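Local atomic coordinates of ectonucleotide pyrophosphatase/phosphodiesterase family member 5 (Mus musculus, PDB entry 5VEO), a protein that probably hydrolyses phosphodiester bonds as a zinc-dependent ectoenzyme of the nucleotide pyrophosphatase/phosphodiesterase family, with restricted action on nucleotides. Residues Lys206-Lys209 with Leu213-Asn216; Glu245-Ile250 with Ile312-Ser317; Asp270-Ala275 with Leu279-Lys284. The protein carries 1 engineered substitution. All coordinates share one frame; numbering follows the deposited sequence.

Interaction 1 (Lys206-Lys209 with Leu213-Asn216); sequences KMLK and LWNN
L213 meets L208 through backbone and side chain together. L213 N reaches back five residues to L208 O, 2.9 Å away and nearly straight at 160°, so a carbonyl close to the end of helix 190-210 is taken up by the loop that follows. Beside this bond the leucines cross at about a right angle, with L213 CB and CD1 both against L208 CD2. They share a neighbour as well, since each also rests on I157 of helix 149-160.

W214 comes next, and its N makes a second, weak bond to the same L208 O at 3.2 Å. With CG anti to the backbone N (chi1 174°), the indole runs alongside K209, both side chains pointing the same way. The extended lysine chain lies along it: K209 CG packs 3.5 Å from W214 CB, and K209 CE sits over one face in a CH-pi contact, 3.7 Å from the centroid of the five-membered ring. L208 CD1 meets the ring's edge at W214 CE3, 4.0 Å away, and the ring stacks with H341.

K209 NZ lies over the same face as CE, 4.9 Å from the centroid of the W214 five-membered ring, in a cation-pi contact, and it is also hydrogen-bonded to Y39 OH. The ammonium therefore probably draws some stabilisation from the indole, while the methylenes do the close packing.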
loop_
_atom_site.group_PDB
_atom_site.type_symbol
_atom_site.label_atom_id
_atom_site.label_comp_id
_atom_site.label_asym_id
_atom_site.label_seq_id
_atom_site.Cartn_x
_atom_site.Cartn_y
_atom_site.Cartn_z
ATOM N N LYS A 206 -10.103 22.124 -3.727
ATOM C CA LYS A 206 -10.971 23.093 -4.395
ATOM C C LYS A 206 -12.313 22.469 -4.758
ATOM O O LYS A 206 -13.371 23.086 -4.571
ATOM C CB LYS A 206 -10.260 23.624 -5.644
ATOM C CG LYS A 206 -10.983 24.707 -6.422
ATOM C CD LYS A 206 -10.174 25.124 -7.684
ATOM C CE LYS A 206 -10.353 24.140 -8.861
ATOM N NZ LYS A 206 -9.716 24.539 -10.175
ATOM N N MET A 207 -12.298 21.233 -5.262
ATOM C CA MET A 207 -13.549 20.593 -5.653
ATOM C C MET A 207 -14.395 20.195 -4.450
ATOM O O MET A 207 -15.631 20.255 -4.520
ATOM C CB MET A 207 -13.260 19.377 -6.529
ATOM C CG MET A 207 -12.662 19.758 -7.847
ATOM S SD MET A 207 -13.862 20.713 -8.792
ATOM C CE MET A 207 -12.809 21.707 -9.814
ATOM N N LEU A 208 -13.767 19.785 -3.350
ATOM C CA LEU A 208 -14.512 19.522 -2.127
ATOM C C LEU A 208 -15.176 20.794 -1.625
ATOM O O LEU A 208 -16.323 20.768 -1.168
ATOM C CB LEU A 208 -13.595 18.953 -1.046
ATOM C CG LEU A 208 -13.124 17.512 -1.284
ATOM C CD1 LEU A 208 -11.957 17.172 -0.348
ATOM C CD2 LEU A 208 -14.223 16.471 -1.122
ATOM N N LYS A 209 -14.477 21.925 -1.715
ATOM C CA LYS A 209 -15.074 23.179 -1.266
ATOM C C LYS A 209 -16.226 23.586 -2.173
ATOM O O LYS A 209 -17.288 24.007 -1.692
ATOM C CB LYS A 209 -14.015 24.273 -1.214
ATOM C CG LYS A 209 -13.054 24.101 -0.047
ATOM C CD LYS A 209 -12.030 25.215 -0.031
ATOM C CE LYS A 209 -11.130 25.149 1.191
ATOM N NZ LYS A 209 -10.069 26.178 1.087
ATOM N N LEU A 213 -18.519 20.113 0.580
ATOM C CA LEU A 213 -18.126 18.926 1.317
ATOM C C LEU A 213 -16.903 19.141 2.196
ATOM O O LEU A 213 -16.654 18.319 3.082
ATOM C CB LEU A 213 -17.786 17.775 0.357
ATOM C CG LEU A 213 -18.920 17.242 -0.532
ATOM C CD1 LEU A 213 -18.329 16.339 -1.591
ATOM C CD2 LEU A 213 -19.870 16.477 0.326
ATOM N N TRP A 214 -16.154 20.221 1.982
ATOM C CA TRP A 214 -14.864 20.392 2.650
ATOM C C TRP A 214 -14.991 20.326 4.168
ATOM O O TRP A 214 -14.148 19.731 4.843
ATOM C CB TRP A 214 -14.244 21.718 2.215
ATOM C CG TRP A 214 -12.989 22.074 2.934
ATOM C CD1 TRP A 214 -12.808 23.115 3.801
ATOM C CD2 TRP A 214 -11.727 21.395 2.845
ATOM N NE1 TRP A 214 -11.505 23.126 4.262
ATOM C CE2 TRP A 214 -10.824 22.080 3.687
ATOM C CE3 TRP A 214 -11.277 20.270 2.141
ATOM C CZ2 TRP A 214 -9.491 21.673 3.845
ATOM C CZ3 TRP A 214 -9.952 19.867 2.298
ATOM C CH2 TRP A 214 -9.078 20.567 3.145
ATOM N N ASN A 215 -16.008 20.949 4.746
ATOM C CA ASN A 215 -16.102 20.898 6.193
ATOM C C ASN A 215 -17.060 19.834 6.723
ATOM O O ASN A 215 -17.373 19.850 7.913
ATOM C CB ASN A 215 -16.450 22.301 6.723
ATOM C CG ASN A 215 -15.222 23.192 6.744
ATOM O OD1 ASN A 215 -14.176 22.814 7.321
ATOM N ND2 ASN A 215 -15.290 24.326 6.057
ATOM N N ASN A 216 -17.499 18.870 5.904
ATOM C CA ASN A 216 -18.246 17.739 6.448
ATOM C C ASN A 216 -17.768 16.386 5.951
ATOM O O ASN A 216 -18.459 15.382 6.180
ATOM C CB ASN A 216 -19.753 17.851 6.170
ATOM C CG ASN A 216 -20.059 18.292 4.780
ATOM O OD1 ASN A 216 -20.349 17.480 3.902
ATOM N ND2 ASN A 216 -19.998 19.594 4.561
#

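Interaction 2 (Glu245-Ile250 with Ile312-Ser317); sequences EHYTLI and ILQNKS. With NAG (2-acetamido-2-deoxy-beta-D-glucopyranose), chain J.
A single glutamine carries the whole contact on its side: Q314 reaches across between two small sheets and touches both Y247 and L249, and its amide nitrogen spends a proton on a tyrosine hydroxyl. The bond from Q314 NE2 to Y247 OH is 3.1 Å long with an N-H...O angle of 156°, and the hydroxyl lies close to the amide plane. Amide and ring are turned 49° from each other, and NE2 approaches the phenol obliquely, 3.5 Å from Y247 CZ. The reach depends on an extended glutamine chain with CG anti to the backbone N (chi1 -171°). L249 points toward it from strand 247-249, and its CD2 methyl packs against the amide carbon, 3.8 Å from Q314 CD. L249 thus covers the carbon end of the amide, while NE2 has two polar partners, the tyrosine hydroxyl and a water. That water is hydrogen-bonded to Y247 O at 3.0 Å and weakly to Q314 NE2 at 2.8 Å.

In the fold, Y247 and L249 belong to the outermost strand 247-249 of a four-stranded antiparallel sheet. Q314 follows strand 311-313, which pairs in parallel with 235-237, so the bond ties the edge strand of one sheet to the loop leaving the other. Elsewhere Y247 packs on L238 and L242, and L249 on A256 and I258 of strand 255-260.

The next residue changes character. N315, K316 and S317 spell an N-glycosylation sequon, and N315 ND2 is covalently bound to C1 of an N-acetylglucosamine. N315 OD1 accepts the N-H of S317, two residues on, at 3.2 Å from S317 N, an Asx turn in which the donor stands above the carbonyl plane. The sugar's acetamido N2 donates to S317 OG at 3.3 Å.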
loop_
_atom_site.group_PDB
_atom_site.type_symbol
_atom_site.label_atom_id
_atom_site.label_comp_id
_atom_site.label_asym_id
_atom_site.label_seq_id
_atom_site.Cartn_x
_atom_site.Cartn_y
_atom_site.Cartn_z
ATOM N N GLU A 245 17.020 -23.685 -13.316
ATOM C CA GLU A 245 16.116 -24.806 -13.542
ATOM C C GLU A 245 15.615 -25.437 -12.254
ATOM O O GLU A 245 14.709 -26.272 -12.307
ATOM C CB GLU A 245 16.801 -25.902 -14.362
ATOM C CG GLU A 245 17.285 -25.474 -15.725
ATOM C CD GLU A 245 16.165 -24.993 -16.626
ATOM O OE1 GLU A 245 15.051 -25.559 -16.553
ATOM O OE2 GLU A 245 16.401 -24.044 -17.410
ATOM N N HIS A 246 16.180 -25.083 -11.107
ATOM C CA HIS A 246 15.896 -25.805 -9.878
ATOM C C HIS A 246 15.002 -25.034 -8.924
ATOM O O HIS A 246 14.803 -25.480 -7.792
ATOM C CB HIS A 246 17.206 -26.191 -9.197
ATOM C CG HIS A 246 17.969 -27.239 -9.946
ATOM N ND1 HIS A 246 19.248 -27.621 -9.607
ATOM C CD2 HIS A 246 17.626 -27.986 -11.022
ATOM C CE1 HIS A 246 19.662 -28.558 -10.441
ATOM N NE2 HIS A 246 18.693 -28.802 -11.306
ATOM N N TYR A 247 14.458 -23.894 -9.345
ATOM C CA TYR A 247 13.501 -23.172 -8.521
ATOM C C TYR A 247 12.616 -22.308 -9.409
ATOM O O TYR A 247 12.928 -22.046 -10.575
ATOM C CB TYR A 247 14.212 -22.312 -7.472
ATOM C CG TYR A 247 14.982 -21.145 -8.059
ATOM C CD1 TYR A 247 16.236 -21.332 -8.629
ATOM C CD2 TYR A 247 14.453 -19.859 -8.048
ATOM C CE1 TYR A 247 16.949 -20.274 -9.170
ATOM C CE2 TYR A 247 15.162 -18.787 -8.584
ATOM C CZ TYR A 247 16.414 -19.001 -9.133
ATOM O OH TYR A 247 17.112 -17.946 -9.684
ATOM N N THR A 248 11.502 -21.852 -8.836
ATOM C CA THR A 248 10.637 -20.868 -9.475
ATOM C C THR A 248 10.681 -19.596 -8.645
ATOM O O THR A 248 10.551 -19.643 -7.415
ATOM C CB THR A 248 9.194 -21.372 -9.607
ATOM O OG1 THR A 248 9.182 -22.626 -10.295
ATOM C CG2 THR A 248 8.330 -20.373 -10.386
ATOM N N LEU A 249 10.887 -18.467 -9.315
ATOM C CA LEU A 249 10.911 -17.166 -8.657
ATOM C C LEU A 249 9.503 -16.591 -8.748
ATOM O O LEU A 249 9.056 -16.174 -9.816
ATOM C CB LEU A 249 11.958 -16.270 -9.311
ATOM C CG LEU A 249 12.324 -14.962 -8.627
ATOM C CD1 LEU A 249 12.770 -15.158 -7.178
ATOM C CD2 LEU A 249 13.422 -14.282 -9.451
ATOM N N ILE A 250 8.791 -16.606 -7.620
ATOM C CA ILE A 250 7.400 -16.166 -7.565
ATOM C C ILE A 250 7.299 -14.642 -7.556
ATOM O O ILE A 250 6.372 -14.065 -8.143
ATOM C CB ILE A 250 6.731 -16.789 -6.326
ATOM C CG1 ILE A 250 6.830 -18.317 -6.358
ATOM C CG2 ILE A 250 5.279 -16.345 -6.205
ATOM C CD1 ILE A 250 6.265 -18.929 -7.581
ATOM N N ILE A 312 17.602 -7.330 -6.486
ATOM C CA ILE A 312 17.758 -8.736 -6.836
ATOM C C ILE A 312 17.387 -8.917 -8.296
ATOM O O ILE A 312 16.256 -8.616 -8.700
ATOM C CB ILE A 312 16.893 -9.645 -5.956
ATOM C CG1 ILE A 312 17.140 -9.346 -4.484
ATOM C CG2 ILE A 312 17.168 -11.118 -6.306
ATOM C CD1 ILE A 312 16.176 -10.066 -3.575
ATOM N N LEU A 313 18.333 -9.426 -9.075
ATOM C CA LEU A 313 18.127 -9.750 -10.479
ATOM C C LEU A 313 18.297 -11.247 -10.634
ATOM O O LEU A 313 19.248 -11.825 -10.100
ATOM C CB LEU A 313 19.112 -9.028 -11.392
ATOM C CG LEU A 313 18.694 -7.623 -11.857
ATOM C CD1 LEU A 313 18.599 -6.627 -10.767
ATOM C CD2 LEU A 313 19.670 -7.124 -12.912
ATOM N N GLN A 314 17.367 -11.883 -11.330
ATOM C CA GLN A 314 17.530 -13.308 -11.522
ATOM C C GLN A 314 18.679 -13.571 -12.473
ATOM O O GLN A 314 19.510 -14.448 -12.227
ATOM C CB GLN A 314 16.248 -13.937 -12.034
ATOM C CG GLN A 314 16.365 -15.422 -12.022
ATOM C CD GLN A 314 15.064 -16.094 -12.304
ATOM O OE1 GLN A 314 14.173 -15.520 -12.936
ATOM N NE2 GLN A 314 14.930 -17.316 -11.826
ATOM N N ASN A 315 18.762 -12.796 -13.544
ATOM C CA ASN A 315 19.937 -12.832 -14.388
ATOM C C ASN A 315 20.174 -11.429 -14.938
ATOM O O ASN A 315 19.489 -10.462 -14.567
ATOM C CB ASN A 315 19.789 -13.922 -15.461
ATOM C CG ASN A 315 18.700 -13.628 -16.477
ATOM O OD1 ASN A 315 18.242 -12.503 -16.614
ATOM N ND2 ASN A 315 18.290 -14.666 -17.215
ATOM N N LYS A 316 21.189 -11.320 -15.801
ATOM C CA LYS A 316 21.703 -10.021 -16.231
ATOM C C LYS A 316 20.649 -9.143 -16.879
ATOM O O LYS A 316 20.803 -7.917 -16.887
ATOM C CB LYS A 316 22.845 -10.207 -17.228
ATOM C CG LYS A 316 24.007 -11.001 -16.713
ATOM C CD LYS A 316 25.216 -10.132 -16.487
ATOM C CE LYS A 316 26.348 -10.959 -15.927
ATOM N NZ LYS A 316 26.774 -10.472 -14.591
ATOM N N SER A 317 19.599 -9.731 -17.442
ATOM C CA SER A 317 18.606 -8.971 -18.186
ATOM C C SER A 317 17.300 -8.809 -17.421
ATOM O O SER A 317 16.298 -8.390 -18.011
ATOM C CB SER A 317 18.342 -9.637 -19.536
ATOM O OG SER A 317 17.599 -10.830 -19.359
HETATM C C1 NAG J . 17.273 -14.519 -18.234
HETATM C C2 NAG J . 17.854 -14.734 -19.642
HETATM C C3 NAG J . 16.755 -14.602 -20.698
HETATM C C4 NAG J . 15.575 -15.504 -20.365
HETATM C C5 NAG J . 15.083 -15.169 -18.964
HETATM C C6 NAG J . 13.909 -16.006 -18.510
HETATM C C7 NAG J . 20.220 -14.070 -19.839
HETATM C C8 NAG J . 21.158 -12.937 -20.132
HETATM N N2 NAG J . 18.917 -13.776 -19.903
HETATM O O3 NAG J . 17.272 -14.916 -21.987
HETATM O O4 NAG J . 14.531 -15.301 -21.311
HETATM O O5 NAG J . 16.149 -15.397 -18.031
HETATM O O6 NAG J . 14.242 -17.385 -18.452
HETATM O O7 NAG J . 20.625 -15.196 -19.554
HETATM O O HOH W 1 13.895 -19.827 -12.326
#

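Interaction 3 (Asp270-Ala275 with Leu279-Lys284); sequences DALAGA and LTVYKK
In a split beta-alpha-beta unit, L272 and A273 at the end of helix 265-272 meet L279 and V281 of strand 279-283, an outermost strand of the four-stranded antiparallel sheet. The core of the contact is aliphatic. L272 CG sits 3.7 Å from V281 CG2 and 3.9 Å from L279 CD2, so the leucine's branch point lies against two methyls from residues two apart on the strand, both directed at the helix end. It crosses V281 at about a right angle. V281 has CG1 anti to its backbone N (chi1 -180°), which leaves CG2 to face the helix end, and that methyl also approaches L272 O at 3.5 Å. Next to this, V281 CB packs 4.1 Å from A273 CB, where the chain first leaves helical geometry. The strand side is backed by A304 of strand 302-306, touched by both L279 and V281.

With an alanine at L272, V281 CG2 and L279 CD2 would probably lose their shared partner, opening a gap between helix end and strand.

No direct hydrogen bond crosses the contact; water makes the polar link. One water accepts from G274 N at 3.0 Å, just after the chain turns off the helix, and from V281 N at 2.9 Å, and donates to L279 O at 3.1 Å, linking the turn to the strand. Strand 255-260, helix 265-272 and strand 279-283 follow one another, and strand 302-306 lies between the two parallel strands, so this is the helix-on-sheet packing of a split beta-alpha-beta crossover.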
loop_
_atom_site.group_PDB
_atom_site.type_symbol
_atom_site.label_atom_id
_atom_site.label_comp_id
_atom_site.label_asym_id
_atom_site.label_seq_id
_atom_site.Cartn_x
_atom_site.Cartn_y
_atom_site.Cartn_z
ATOM N N ASP A 270 21.232 -23.837 0.655
ATOM C CA ASP A 270 22.659 -23.854 0.978
ATOM C C ASP A 270 23.473 -23.001 0.009
ATOM O O ASP A 270 24.505 -22.437 0.396
ATOM C CB ASP A 270 23.213 -25.280 0.961
ATOM C CG ASP A 270 22.663 -26.138 2.071
ATOM O OD1 ASP A 270 22.052 -25.598 3.016
ATOM O OD2 ASP A 270 22.859 -27.368 1.997
ATOM N N ALA A 271 23.038 -22.918 -1.253
ATOM C CA ALA A 271 23.725 -22.088 -2.234
ATOM C C ALA A 271 23.497 -20.606 -1.976
ATOM O O ALA A 271 24.381 -19.791 -2.251
ATOM C CB ALA A 271 23.246 -22.430 -3.639
ATOM N N LEU A 272 22.333 -20.239 -1.450
ATOM C CA LEU A 272 21.965 -18.831 -1.351
ATOM C C LEU A 272 22.190 -18.240 0.034
ATOM O O LEU A 272 22.574 -17.064 0.140
ATOM C CB LEU A 272 20.497 -18.657 -1.766
ATOM C CG LEU A 272 20.112 -17.264 -2.233
ATOM C CD1 LEU A 272 20.882 -16.858 -3.493
ATOM C CD2 LEU A 272 18.609 -17.219 -2.486
ATOM N N ALA A 273 22.021 -19.027 1.098
ATOM C CA ALA A 273 22.166 -18.480 2.440
ATOM C C ALA A 273 23.617 -18.096 2.693
ATOM O O ALA A 273 24.523 -18.926 2.565
ATOM C CB ALA A 273 21.696 -19.484 3.488
ATOM N N GLY A 274 23.837 -16.840 3.072
ATOM C CA GLY A 274 25.183 -16.352 3.315
ATOM C C GLY A 274 26.013 -16.126 2.074
ATOM O O GLY A 274 27.212 -15.834 2.188
ATOM N N ALA A 275 25.403 -16.199 0.889
ATOM C CA ALA A 275 26.154 -16.076 -0.350
ATOM C C ALA A 275 26.487 -14.628 -0.687
ATOM O O ALA A 275 27.527 -14.354 -1.300
ATOM C CB ALA A 275 25.357 -16.696 -1.486
ATOM N N LEU A 279 21.930 -9.967 1.085
ATOM C CA LEU A 279 20.755 -10.796 0.843
ATOM C C LEU A 279 20.606 -11.742 2.024
ATOM O O LEU A 279 21.435 -12.641 2.215
ATOM C CB LEU A 279 20.884 -11.578 -0.460
ATOM C CG LEU A 279 19.633 -12.367 -0.810
ATOM C CD1 LEU A 279 18.473 -11.453 -1.239
ATOM C CD2 LEU A 279 19.958 -13.333 -1.901
ATOM N N THR A 280 19.562 -11.546 2.818
ATOM C CA THR A 280 19.318 -12.394 3.976
ATOM C C THR A 280 18.281 -13.438 3.593
ATOM O O THR A 280 17.127 -13.106 3.275
ATOM C CB THR A 280 18.865 -11.585 5.187
ATOM O OG1 THR A 280 19.853 -10.598 5.497
ATOM C CG2 THR A 280 18.665 -12.499 6.400
ATOM N N VAL A 281 18.686 -14.701 3.643
ATOM C CA VAL A 281 17.852 -15.810 3.193
ATOM C C VAL A 281 17.177 -16.443 4.404
ATOM O O VAL A 281 17.859 -16.933 5.318
ATOM C CB VAL A 281 18.684 -16.847 2.424
ATOM C CG1 VAL A 281 17.802 -17.992 1.955
ATOM C CG2 VAL A 281 19.411 -16.194 1.243
ATOM N N TYR A 282 15.845 -16.486 4.391
ATOM C CA TYR A 282 15.066 -17.091 5.463
ATOM C C TYR A 282 14.322 -18.323 4.964
ATOM O O TYR A 282 13.652 -18.278 3.937
ATOM C CB TYR A 282 14.030 -16.112 6.018
ATOM C CG TYR A 282 14.572 -14.832 6.591
ATOM C CD1 TYR A 282 15.074 -14.772 7.888
ATOM C CD2 TYR A 282 14.549 -13.665 5.844
ATOM C CE1 TYR A 282 15.564 -13.575 8.405
ATOM C CE2 TYR A 282 15.030 -12.485 6.347
ATOM C CZ TYR A 282 15.526 -12.438 7.627
ATOM O OH TYR A 282 15.998 -11.240 8.108
ATOM N N LYS A 283 14.391 -19.416 5.711
ATOM C CA LYS A 283 13.338 -20.411 5.579
ATOM C C LYS A 283 12.045 -19.819 6.098
ATOM O O LYS A 283 12.047 -19.015 7.019
ATOM C CB LYS A 283 13.680 -21.681 6.362
ATOM C CG LYS A 283 15.007 -22.234 6.011
ATOM C CD LYS A 283 15.250 -23.563 6.742
ATOM C CE LYS A 283 16.647 -24.073 6.474
ATOM N NZ LYS A 283 17.053 -25.148 7.442
ATOM N N LYS A 284 10.929 -20.226 5.501
ATOM C CA LYS A 284 9.629 -19.673 5.882
ATOM C C LYS A 284 9.459 -19.618 7.397
ATOM O O LYS A 284 9.081 -18.583 7.957
ATOM C CB LYS A 284 8.512 -20.504 5.243
ATOM C CG LYS A 284 7.083 -20.069 5.568
ATOM C CD LYS A 284 6.119 -20.954 4.790
ATOM C CE LYS A 284 4.644 -20.653 5.029
ATOM N NZ LYS A 284 4.215 -20.938 6.427
HETATM O O HOH W 2 22.942 -14.358 0.616
HETATM O O HOH W 3 21.564 -15.174 4.043
#

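Interaction 1 stands apart: its centre is about 49 Å from that of interaction 2 and 52 Å from that of interaction 3, across the centre of the chain. It comes first in sequence, where helix 190-210 leads into strand 218-222 of the eight-stranded main sheet. Interactions 2 and 3 are neighbours, centres about 14 Å apart, and both use the four-stranded antiparallel sheet, at its two outermost strands. They touch where I312 CD1 meets L279 CD1 at 3.6 Å. In sequence, interaction 3 falls between the two halves of interaction 2. Both lie in the excursion between 218-222 and 338-341, adjacent strands of the main sheet, so they lie in a different part of the protein from interaction 1.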